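PDB 2YZY: putative uncharacterized protein TTHA1012 from Thermus thermophilus, which is of unknown function but probably resembles LolA, the periplasmic carrier that takes lipoproteins to the outer membrane. Local coordinates for residues R14-L19 / D154-L158; E38-R43 / V55-P60; G128-V134 / M146-K152. All coordinates share one frame; numbering follows the deposited sequence.

Contact 1. Residues R14-L19 / D154-L158; sequences RVEKNL and DPRPL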
loop_
_atom_site.group_PDB
_atom_site.type_symbol
_atom_site.label_atom_id
_atom_site.label_comp_id
_atom_site.label_asym_id
_atom_site.label_seq_id
_atom_site.Cartn_x
_atom_site.Cartn_y
_atom_site.Cartn_z
ATOM N N ARG A 14 -11.904 -12.137 -1.278
ATOM C CA ARG A 14 -13.011 -11.195 -1.409
ATOM C C ARG A 14 -12.476 -9.797 -1.708
ATOM O O ARG A 14 -13.048 -9.056 -2.508
ATOM C CB ARG A 14 -13.839 -11.156 -0.123
ATOM C CG ARG A 14 -14.603 -12.438 0.177
ATOM C CD ARG A 14 -15.369 -12.321 1.488
ATOM N NE ARG A 14 -16.163 -13.513 1.773
ATOM C CZ ARG A 14 -17.185 -13.927 1.029
ATOM N NH1 ARG A 14 -17.546 -13.243 -0.049
ATOM N NH2 ARG A 14 -17.846 -15.027 1.362
ATOM N N VAL A 15 -11.374 -9.445 -1.054
ATOM C CA VAL A 15 -10.756 -8.143 -1.251
ATOM C C VAL A 15 -10.271 -8.000 -2.689
ATOM O O VAL A 15 -10.549 -7.001 -3.347
ATOM C CB VAL A 15 -9.553 -7.945 -0.299
ATOM C CG1 VAL A 15 -8.812 -6.656 -0.648
ATOM C CG2 VAL A 15 -10.039 -7.897 1.143
ATOM N N GLU A 16 -9.554 -9.011 -3.170
ATOM C CA GLU A 16 -9.020 -8.991 -4.527
ATOM C C GLU A 16 -10.123 -8.788 -5.556
ATOM O O GLU A 16 -9.984 -7.982 -6.477
ATOM C CB GLU A 16 -8.268 -10.293 -4.817
ATOM C CG GLU A 16 -7.546 -10.297 -6.155
ATOM C CD GLU A 16 -6.589 -11.466 -6.296
ATOM O OE1 GLU A 16 -7.054 -12.625 -6.298
ATOM O OE2 GLU A 16 -5.367 -11.224 -6.399
ATOM N N LYS A 17 -11.223 -9.516 -5.397
ATOM C CA LYS A 17 -12.342 -9.391 -6.323
ATOM C C LYS A 17 -13.030 -8.037 -6.177
ATOM O O LYS A 17 -13.443 -7.431 -7.165
ATOM C CB LYS A 17 -13.371 -10.502 -6.083
ATOM C CG LYS A 17 -13.101 -11.822 -6.802
ATOM C CD LYS A 17 -11.986 -12.642 -6.168
ATOM C CE LYS A 17 -10.609 -12.172 -6.599
ATOM N NZ LYS A 17 -9.548 -13.054 -6.042
ATOM N N ASN A 18 -13.140 -7.565 -4.940
ATOM C CA ASN A 18 -13.798 -6.298 -4.650
ATOM C C ASN A 18 -13.017 -5.074 -5.122
ATOM O O ASN A 18 -13.592 -4.001 -5.295
ATOM C CB ASN A 18 -14.071 -6.192 -3.144
ATOM C CG ASN A 18 -14.979 -5.030 -2.796
ATOM O OD1 ASN A 18 -16.050 -4.867 -3.382
ATOM N ND2 ASN A 18 -14.564 -4.221 -1.826
ATOM N N LEU A 19 -11.712 -5.235 -5.328
ATOM C CA LEU A 19 -10.874 -4.129 -5.782
ATOM C C LEU A 19 -10.326 -4.380 -7.183
ATOM O O LEU A 19 -9.179 -4.040 -7.481
ATOM C CB LEU A 19 -9.710 -3.912 -4.813
ATOM C CG LEU A 19 -10.079 -3.462 -3.396
ATOM C CD1 LEU A 19 -8.818 -3.332 -2.556
ATOM C CD2 LEU A 19 -10.824 -2.137 -3.459
ATOM N N ASP A 154 -17.321 -3.492 2.880
ATOM C CA ASP A 154 -16.746 -3.246 1.561
ATOM C C ASP A 154 -15.295 -3.705 1.670
ATOM O O ASP A 154 -14.390 -2.896 1.868
ATOM C CB ASP A 154 -16.835 -1.752 1.227
ATOM C CG ASP A 154 -16.270 -1.418 -0.143
ATOM O OD1 ASP A 154 -16.448 -2.225 -1.078
ATOM O OD2 ASP A 154 -15.663 -0.337 -0.288
ATOM N N PRO A 155 -15.065 -5.023 1.549
ATOM C CA PRO A 155 -13.752 -5.671 1.637
ATOM C C PRO A 155 -12.568 -4.931 1.032
ATOM O O PRO A 155 -12.375 -4.925 -0.183
ATOM C CB PRO A 155 -13.994 -7.021 0.974
ATOM C CG PRO A 155 -15.394 -7.323 1.389
ATOM C CD PRO A 155 -16.093 -6.005 1.150
ATOM N N ARG A 156 -11.774 -4.319 1.905
ATOM C CA ARG A 156 -10.580 -3.583 1.510
ATOM C C ARG A 156 -9.751 -3.355 2.771
ATOM O O ARG A 156 -10.287 -3.331 3.881
ATOM C CB ARG A 156 -10.954 -2.247 0.859
ATOM C CG ARG A 156 -11.632 -1.236 1.769
ATOM C CD ARG A 156 -12.181 -0.070 0.948
ATOM N NE ARG A 156 -12.798 0.966 1.773
ATOM C CZ ARG A 156 -12.126 1.829 2.531
ATOM N NH1 ARG A 156 -10.801 1.791 2.576
ATOM N NH2 ARG A 156 -12.783 2.731 3.251
ATOM N N PRO A 157 -8.427 -3.199 2.618
ATOM C CA PRO A 157 -7.541 -2.982 3.763
ATOM C C PRO A 157 -7.730 -1.622 4.418
ATOM O O PRO A 157 -7.923 -0.610 3.743
ATOM C CB PRO A 157 -6.138 -3.124 3.162
ATOM C CG PRO A 157 -6.364 -3.878 1.872
ATOM C CD PRO A 157 -7.651 -3.301 1.372
ATOM N N LEU A 158 -7.670 -1.603 5.743
ATOM C CA LEU A 158 -7.819 -0.359 6.478
ATOM C C LEU A 158 -6.571 -0.031 7.278
ATOM O O LEU A 158 -6.291 1.140 7.544
ATOM C CB LEU A 158 -8.998 -0.440 7.451
ATOM C CG LEU A 158 -10.411 -0.521 6.883
ATOM C CD1 LEU A 158 -11.406 -0.678 8.026
ATOM C CD2 LEU A 158 -10.707 0.738 6.083
#
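Asn18 ND2 is gripped by two oxygens at once, donating to Asp154 OD1 and to Pro155 O, each at 2.8 Å. This clasp ties the C-terminal end of helix 7-18 to the lead-in of strand 156-163, a helix-on-sheet contact consistent with a LolA-like fold, in which helices lie against a strongly curved antiparallel sheet. With CG anti to the backbone N (chi1 -169°), the amide reaches across to residues 154-155, and both acceptors lie close to its plane, so its two N-H bonds point almost straight at them. The acceptors are met less regularly: the amide stands nearly perpendicular to the Asp154 carboxylate, and ND2 meets OD1 from above the carboxylate plane. An asparagine suits this place because one uncharged nitrogen can serve a carboxylate and a backbone carbonyl together. With an alanine here, Pro155 O would probably lose its donor from the helix, and Asp154 OD1 one of its donors, though Arg180 would still reach it. Arg180 pairs with that oxygen and also bonds Asn18 O, so one arginine braces both sides of the clasp.

Beside the amide the contact turns apolar. Pro155, the residue most covered here, turns CB toward the helix, 4.1 Å from Val15 CG2. Pro155 and Pro157 are compact and rigid, and they offer apolar surface to the branched side chains of Val15 and Leu19. The other branch of Val15, CG1, lies 4.1 Å from Pro157 CD, and Leu19 CD1 reaches the same Pro157 CD at 4.1 Å.

Contact 2. Residues E38-R43 / V55-P60; sequences EELLAR and VEFLKP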
loop_
_atom_site.group_PDB
_atom_site.type_symbol
_atom_site.label_atom_id
_atom_site.label_comp_id
_atom_site.label_asym_id
_atom_site.label_seq_id
_atom_site.Cartn_x
_atom_site.Cartn_y
_atom_site.Cartn_z
ATOM N N GLU A 38 9.297 8.211 12.054
ATOM C CA GLU A 38 8.874 9.312 11.198
ATOM C C GLU A 38 7.460 9.075 10.693
ATOM O O GLU A 38 6.950 7.955 10.760
ATOM C CB GLU A 38 9.821 9.460 10.003
ATOM C CG GLU A 38 11.263 9.756 10.384
ATOM C CD GLU A 38 12.089 10.233 9.208
ATOM O OE1 GLU A 38 11.789 11.324 8.674
ATOM O OE2 GLU A 38 13.036 9.520 8.814
ATOM N N GLU A 39 6.824 10.132 10.201
ATOM C CA GLU A 39 5.475 10.011 9.670
ATOM C C GLU A 39 5.553 9.736 8.179
ATOM O O GLU A 39 6.346 10.351 7.463
ATOM C CB GLU A 39 4.667 11.298 9.883
ATOM C CG GLU A 39 3.208 11.166 9.432
ATOM C CD GLU A 39 2.432 12.474 9.450
ATOM O OE1 GLU A 39 2.627 13.279 10.386
ATOM O OE2 GLU A 39 1.609 12.689 8.534
ATOM N N LEU A 40 4.739 8.795 7.718
ATOM C CA LEU A 40 4.685 8.464 6.304
ATOM C C LEU A 40 3.313 8.886 5.793
ATOM O O LEU A 40 2.291 8.609 6.425
ATOM C CB LEU A 40 4.872 6.958 6.083
ATOM C CG LEU A 40 4.829 6.487 4.625
ATOM C CD1 LEU A 40 6.056 6.995 3.891
ATOM C CD2 LEU A 40 4.783 4.968 4.569
ATOM N N LEU A 41 3.292 9.579 4.662
ATOM C CA LEU A 41 2.034 9.999 4.058
ATOM C C LEU A 41 2.188 9.822 2.560
ATOM O O LEU A 41 3.177 10.264 1.980
ATOM C CB LEU A 41 1.717 11.461 4.377
ATOM C CG LEU A 41 0.393 11.978 3.792
ATOM C CD1 LEU A 41 -0.781 11.222 4.410
ATOM C CD2 LEU A 41 0.244 13.465 4.073
ATOM N N ALA A 42 1.217 9.171 1.932
ATOM C CA ALA A 42 1.296 8.951 0.499
ATOM C C ALA A 42 -0.071 8.735 -0.123
ATOM O O ALA A 42 -1.035 8.399 0.561
ATOM C CB ALA A 42 2.176 7.740 0.220
ATOM N N ARG A 43 -0.153 8.958 -1.428
ATOM C CA ARG A 43 -1.392 8.708 -2.151
ATOM C C ARG A 43 -1.107 7.464 -2.980
ATOM O O ARG A 43 -0.004 7.294 -3.498
ATOM C CB ARG A 43 -1.760 9.876 -3.067
ATOM C CG ARG A 43 -2.224 11.134 -2.338
ATOM C CD ARG A 43 -2.829 12.120 -3.332
ATOM N NE ARG A 43 -3.342 13.336 -2.704
ATOM C CZ ARG A 43 -2.647 14.461 -2.559
ATOM N NH1 ARG A 43 -1.396 14.540 -2.999
ATOM N NH2 ARG A 43 -3.216 15.516 -1.992
ATOM N N VAL A 55 2.429 4.961 -6.364
ATOM C CA VAL A 55 2.438 5.471 -4.998
ATOM C C VAL A 55 3.177 6.802 -5.026
ATOM O O VAL A 55 4.286 6.895 -5.561
ATOM C CB VAL A 55 3.158 4.501 -4.039
ATOM C CG1 VAL A 55 3.147 5.072 -2.621
ATOM C CG2 VAL A 55 2.476 3.131 -4.080
ATOM N N GLU A 56 2.551 7.837 -4.474
ATOM C CA GLU A 56 3.137 9.178 -4.449
ATOM C C GLU A 56 3.361 9.590 -3.003
ATOM O O GLU A 56 2.429 9.616 -2.204
ATOM C CB GLU A 56 2.201 10.163 -5.156
ATOM C CG GLU A 56 2.031 9.833 -6.639
ATOM C CD GLU A 56 1.058 10.741 -7.363
ATOM O OE1 GLU A 56 0.619 11.754 -6.776
ATOM O OE2 GLU A 56 0.741 10.437 -8.534
ATOM N N PHE A 57 4.603 9.921 -2.672
ATOM C CA PHE A 57 4.947 10.284 -1.304
ATOM C C PHE A 57 4.844 11.761 -0.972
ATOM O O PHE A 57 5.249 12.623 -1.758
ATOM C CB PHE A 57 6.353 9.767 -1.000
ATOM C CG PHE A 57 6.473 8.281 -1.127
ATOM C CD1 PHE A 57 6.147 7.452 -0.058
ATOM C CD2 PHE A 57 6.860 7.702 -2.331
ATOM C CE1 PHE A 57 6.203 6.067 -0.191
ATOM C CE2 PHE A 57 6.918 6.317 -2.475
ATOM C CZ PHE A 57 6.589 5.499 -1.402
ATOM N N LEU A 58 4.299 12.034 0.213
ATOM C CA LEU A 58 4.118 13.394 0.708
ATOM C C LEU A 58 4.939 13.677 1.972
ATOM O O LEU A 58 5.349 14.812 2.208
ATOM C CB LEU A 58 2.630 13.645 0.976
ATOM C CG LEU A 58 1.761 13.635 -0.288
ATOM C CD1 LEU A 58 0.289 13.591 0.094
ATOM C CD2 LEU A 58 2.063 14.863 -1.131
ATOM N N LYS A 59 5.151 12.647 2.788
ATOM C CA LYS A 59 5.936 12.756 4.021
ATOM C C LYS A 59 6.674 11.434 4.194
ATOM O O LYS A 59 6.174 10.390 3.788
ATOM C CB LYS A 59 5.031 12.973 5.231
ATOM C CG LYS A 59 4.221 14.251 5.208
ATOM C CD LYS A 59 3.408 14.352 6.493
ATOM C CE LYS A 59 2.477 15.541 6.477
ATOM N NZ LYS A 59 1.673 15.582 7.733
ATOM N N PRO A 60 7.861 11.452 4.819
ATOM C CA PRO A 60 8.582 12.594 5.384
ATOM C C PRO A 60 9.302 13.442 4.341
ATOM O O PRO A 60 9.196 13.189 3.142
ATOM C CB PRO A 60 9.544 11.928 6.353
ATOM C CG PRO A 60 9.920 10.688 5.623
ATOM C CD PRO A 60 8.588 10.195 5.086
HETATM O O HOH W 1 0.724 13.099 -4.356
#
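Arg43, Lys59 and Leu41 give up the most surface where strands 39-47 and 52-59 pair as an antiparallel hairpin, and their side chains share one face. Leu41 marks a classic beta bulge: its carbonyl oxygen accepts from both Leu58 N (2.7 Å) and Lys59 N (3.2 Å), which approach from the same face of its plane. The side chain of Leu41 crosses that of Leu58, with Leu41 CD2 3.9 Å from Leu58 CB. Lys59 runs fully extended past Leu41, and its NZ forms a salt bridge of 3.0 Å with Glu39 OE2, reaching that oxygen from above the carboxylate plane; Gln28 holds the same oxygen. A long, flexible lysine thus covers a leucine with its methylenes while its charge finds a mate in Glu39. Arg43, also extended, sets one guanidinium face against Leu58 CD1, which is 3.6 Å from NH1. A water in the guanidinium plane bridges NH1 to Glu56 OE1, whereas Glu56 OE2 is paired with Arg54 and Arg190. On the reverse face, small Ala42 fits beside Phe57, whose ring edge meets Leu40 CD1. The hairpin is flanked by strand 23-30, bonded to Leu40 and Ala42, and by strand 67-70, bonded to Val55.

Contact 3. Residues G128-V134 / M146-K152; sequences GMAWKLV and MELYILK. With MPD ((4S)-2-methyl-2,4-pentanediol), chain C.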
loop_
_atom_site.group_PDB
_atom_site.type_symbol
_atom_site.label_atom_id
_atom_site.label_comp_id
_atom_site.label_asym_id
_atom_site.label_seq_id
_atom_site.Cartn_x
_atom_site.Cartn_y
_atom_site.Cartn_z
ATOM N N GLY A 128 -16.120 1.160 10.519
ATOM C CA GLY A 128 -17.129 0.145 10.756
ATOM C C GLY A 128 -16.515 -1.176 11.180
ATOM O O GLY A 128 -15.328 -1.240 11.504
ATOM N N MET A 129 -17.316 -2.236 11.180
ATOM C CA MET A 129 -16.814 -3.546 11.571
ATOM C C MET A 129 -15.755 -4.033 10.595
ATOM O O MET A 129 -15.912 -3.918 9.379
ATOM C CB MET A 129 -17.954 -4.564 11.646
ATOM C CG MET A 129 -18.910 -4.340 12.807
ATOM S SD MET A 129 -18.043 -4.192 14.382
ATOM C CE MET A 129 -17.060 -5.688 14.372
ATOM N N ALA A 130 -14.675 -4.576 11.139
ATOM C CA ALA A 130 -13.584 -5.075 10.320
ATOM C C ALA A 130 -13.063 -6.400 10.851
ATOM O O ALA A 130 -13.240 -6.727 12.027
ATOM C CB ALA A 130 -12.453 -4.056 10.297
ATOM N N TRP A 131 -12.430 -7.161 9.969
ATOM C CA TRP A 131 -11.828 -8.431 10.342
ATOM C C TRP A 131 -10.391 -8.128 10.732
ATOM O O TRP A 131 -9.728 -7.316 10.082
ATOM C CB TRP A 131 -11.795 -9.398 9.158
ATOM C CG TRP A 131 -13.110 -9.973 8.763
ATOM C CD1 TRP A 131 -13.905 -10.797 9.508
ATOM C CD2 TRP A 131 -13.761 -9.822 7.496
ATOM N NE1 TRP A 131 -15.008 -11.174 8.781
ATOM C CE2 TRP A 131 -14.946 -10.591 7.542
ATOM C CE3 TRP A 131 -13.457 -9.115 6.325
ATOM C CZ2 TRP A 131 -15.829 -10.673 6.459
ATOM C CZ3 TRP A 131 -14.336 -9.198 5.246
ATOM C CH2 TRP A 131 -15.509 -9.973 5.325
ATOM N N LYS A 132 -9.915 -8.764 11.795
ATOM C CA LYS A 132 -8.534 -8.586 12.222
ATOM C C LYS A 132 -7.786 -9.868 11.881
ATOM O O LYS A 132 -8.073 -10.928 12.441
ATOM C CB LYS A 132 -8.434 -8.336 13.732
ATOM C CG LYS A 132 -6.985 -8.244 14.232
ATOM C CD LYS A 132 -6.898 -8.230 15.759
ATOM C CE LYS A 132 -5.449 -8.201 16.232
ATOM N NZ LYS A 132 -5.329 -8.563 17.680
ATOM N N LEU A 133 -6.850 -9.778 10.943
ATOM C CA LEU A 133 -6.057 -10.936 10.556
ATOM C C LEU A 133 -4.696 -10.812 11.226
ATOM O O LEU A 133 -4.157 -9.714 11.357
ATOM C CB LEU A 133 -5.877 -10.988 9.036
ATOM C CG LEU A 133 -7.128 -10.975 8.153
ATOM C CD1 LEU A 133 -6.702 -11.073 6.690
ATOM C CD2 LEU A 133 -8.044 -12.130 8.518
ATOM N N VAL A 134 -4.146 -11.938 11.664
ATOM C CA VAL A 134 -2.850 -11.932 12.320
ATOM C C VAL A 134 -1.964 -13.022 11.737
ATOM O O VAL A 134 -2.453 -14.059 11.294
ATOM C CB VAL A 134 -2.997 -12.139 13.847
ATOM C CG1 VAL A 134 -3.754 -10.970 14.453
ATOM C CG2 VAL A 134 -3.733 -13.438 14.135
ATOM N N MET A 146 2.430 -9.471 12.178
ATOM C CA MET A 146 1.671 -8.353 11.646
ATOM C C MET A 146 0.178 -8.504 11.872
ATOM O O MET A 146 -0.332 -9.606 12.095
ATOM C CB MET A 146 1.934 -8.195 10.147
ATOM C CG MET A 146 1.272 -9.256 9.284
ATOM S SD MET A 146 1.492 -8.960 7.517
ATOM C CE MET A 146 0.267 -7.706 7.218
ATOM N N GLU A 147 -0.508 -7.370 11.823
ATOM C CA GLU A 147 -1.952 -7.318 11.968
ATOM C C GLU A 147 -2.448 -6.663 10.688
ATOM O O GLU A 147 -1.886 -5.660 10.244
ATOM C CB GLU A 147 -2.349 -6.454 13.170
ATOM C CG GLU A 147 -1.812 -6.952 14.506
ATOM C CD GLU A 147 -2.106 -6.004 15.654
ATOM O OE1 GLU A 147 -2.626 -4.893 15.409
ATOM O OE2 GLU A 147 -1.809 -6.366 16.812
ATOM N N LEU A 148 -3.478 -7.243 10.084
ATOM C CA LEU A 148 -4.066 -6.696 8.868
ATOM C C LEU A 148 -5.560 -6.558 9.124
ATOM O O LEU A 148 -6.234 -7.537 9.431
ATOM C CB LEU A 148 -3.827 -7.629 7.674
ATOM C CG LEU A 148 -4.502 -7.222 6.353
ATOM C CD1 LEU A 148 -4.056 -5.821 5.949
ATOM C CD2 LEU A 148 -4.149 -8.222 5.259
ATOM N N TYR A 149 -6.066 -5.335 9.011
ATOM C CA TYR A 149 -7.480 -5.060 9.245
ATOM C C TYR A 149 -8.210 -4.846 7.929
ATOM O O TYR A 149 -7.805 -4.014 7.110
ATOM C CB TYR A 149 -7.612 -3.830 10.145
ATOM C CG TYR A 149 -6.996 -4.038 11.509
ATOM C CD1 TYR A 149 -7.747 -4.556 12.562
ATOM C CD2 TYR A 149 -5.650 -3.757 11.737
ATOM C CE1 TYR A 149 -7.172 -4.788 13.813
ATOM C CE2 TYR A 149 -5.065 -3.986 12.981
ATOM C CZ TYR A 149 -5.834 -4.502 14.013
ATOM O OH TYR A 149 -5.264 -4.732 15.244
ATOM N N ILE A 150 -9.286 -5.606 7.738
ATOM C CA ILE A 150 -10.086 -5.551 6.517
ATOM C C ILE A 150 -11.531 -5.151 6.803
ATOM O O ILE A 150 -12.216 -5.797 7.600
ATOM C CB ILE A 150 -10.107 -6.932 5.816
ATOM C CG1 ILE A 150 -8.676 -7.420 5.558
ATOM C CG2 ILE A 150 -10.918 -6.853 4.523
ATOM C CD1 ILE A 150 -7.852 -6.514 4.645
ATOM N N LEU A 151 -11.993 -4.086 6.150
ATOM C CA LEU A 151 -13.366 -3.618 6.318
ATOM C C LEU A 151 -14.301 -4.735 5.842
ATOM O O LEU A 151 -14.105 -5.295 4.766
ATOM C CB LEU A 151 -13.595 -2.349 5.485
ATOM C CG LEU A 151 -14.976 -1.688 5.563
ATOM C CD1 LEU A 151 -15.242 -1.209 6.977
ATOM C CD2 LEU A 151 -15.036 -0.512 4.596
ATOM N N LYS A 152 -15.314 -5.062 6.640
ATOM C CA LYS A 152 -16.244 -6.134 6.273
ATOM C C LYS A 152 -17.288 -5.769 5.216
ATOM O O LYS A 152 -17.479 -6.511 4.254
ATOM C CB LYS A 152 -16.963 -6.663 7.520
ATOM C CG LYS A 152 -16.060 -7.407 8.495
ATOM C CD LYS A 152 -16.835 -7.928 9.703
ATOM C CE LYS A 152 -17.868 -8.973 9.308
ATOM N NZ LYS A 152 -18.628 -9.477 10.490
HETATM C C1 MPD C . -0.470 -8.955 19.073
HETATM C C2 MPD C . -1.410 -9.628 18.067
HETATM O O2 MPD C . -2.490 -8.745 17.752
HETATM C CM MPD C . -0.637 -9.969 16.796
HETATM C C3 MPD C . -1.979 -10.915 18.672
HETATM C C4 MPD C . -2.838 -11.030 19.934
HETATM O O4 MPD C . -4.141 -10.497 19.682
HETATM C C5 MPD C . -2.949 -12.497 20.348
#
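Lys152 N donates to Met129 O at 3.0 Å, the first of five backbone bonds that join strands 128-136 and 145-151 as an antiparallel hairpin. Trp131 and Ile150 satisfy each other's N-H and C=O, as do Leu133 and Leu148. Lys152 then lays its aliphatic part across the Trp131 indole at about a right angle: CG sits 3.5 Å from the centroid of the six-membered ring, a CH-pi contact over the face, while NZ pairs with Glu122. A lysine suits this spot because its methylenes cover the ring and its charge still reaches a carboxylate. Ile150 CG2 meets the same indole at its edge.

On the sheet face that carries Ala130 and Val134, Lys132, CG anti to the backbone N (chi1 176°), runs extended alongside Tyr149, with Lys132 CG 3.5 Å from Tyr149 CE1. Lys132 NZ binds O2 of a 2-methyl-2,4-pentanediol molecule at 2.8 Å and O4 at 3.0 Å, and forms a salt bridge with Glu120. Both oxygens of Glu147 are served: Tyr149 OH donates to OE1 from well above the carboxylate plane (2.6 Å), and the diol's O2 donates to OE2 (2.6 Å). The diol, probably from the crystallisation liquor and also bonded to Glu120, spans the 4.2 Å between Lys132 NZ and Glu147 OE2, which implies a polar, charged face opposite the apolar one of Trp131, Leu133 and Ile150.

Contacts 1 and 2 lie near the surface, on opposite sides of the chain's centre with their own centres about 22 Å apart, whereas contact 3 is partly buried. Contacts 1 and 3 form one continuous region: Leu158 N probably bonds Tyr149 O at 2.8 Å, Arg156 O probably accepts from Leu151 N at 2.9 Å, and helix 7-18, through Val15 and Ile11, rests on the hairpin face carrying Trp131 and Ile150. The two hairpins differ in build. Contact 2 is interrupted by a bulge and has a direct Glu39-Lys59 salt bridge, while contact 3 keeps regular register and its Lys132 and Glu147 are bridged by the diol. Contact 1 instead joins helix to sheet through a side-chain amide and prolines.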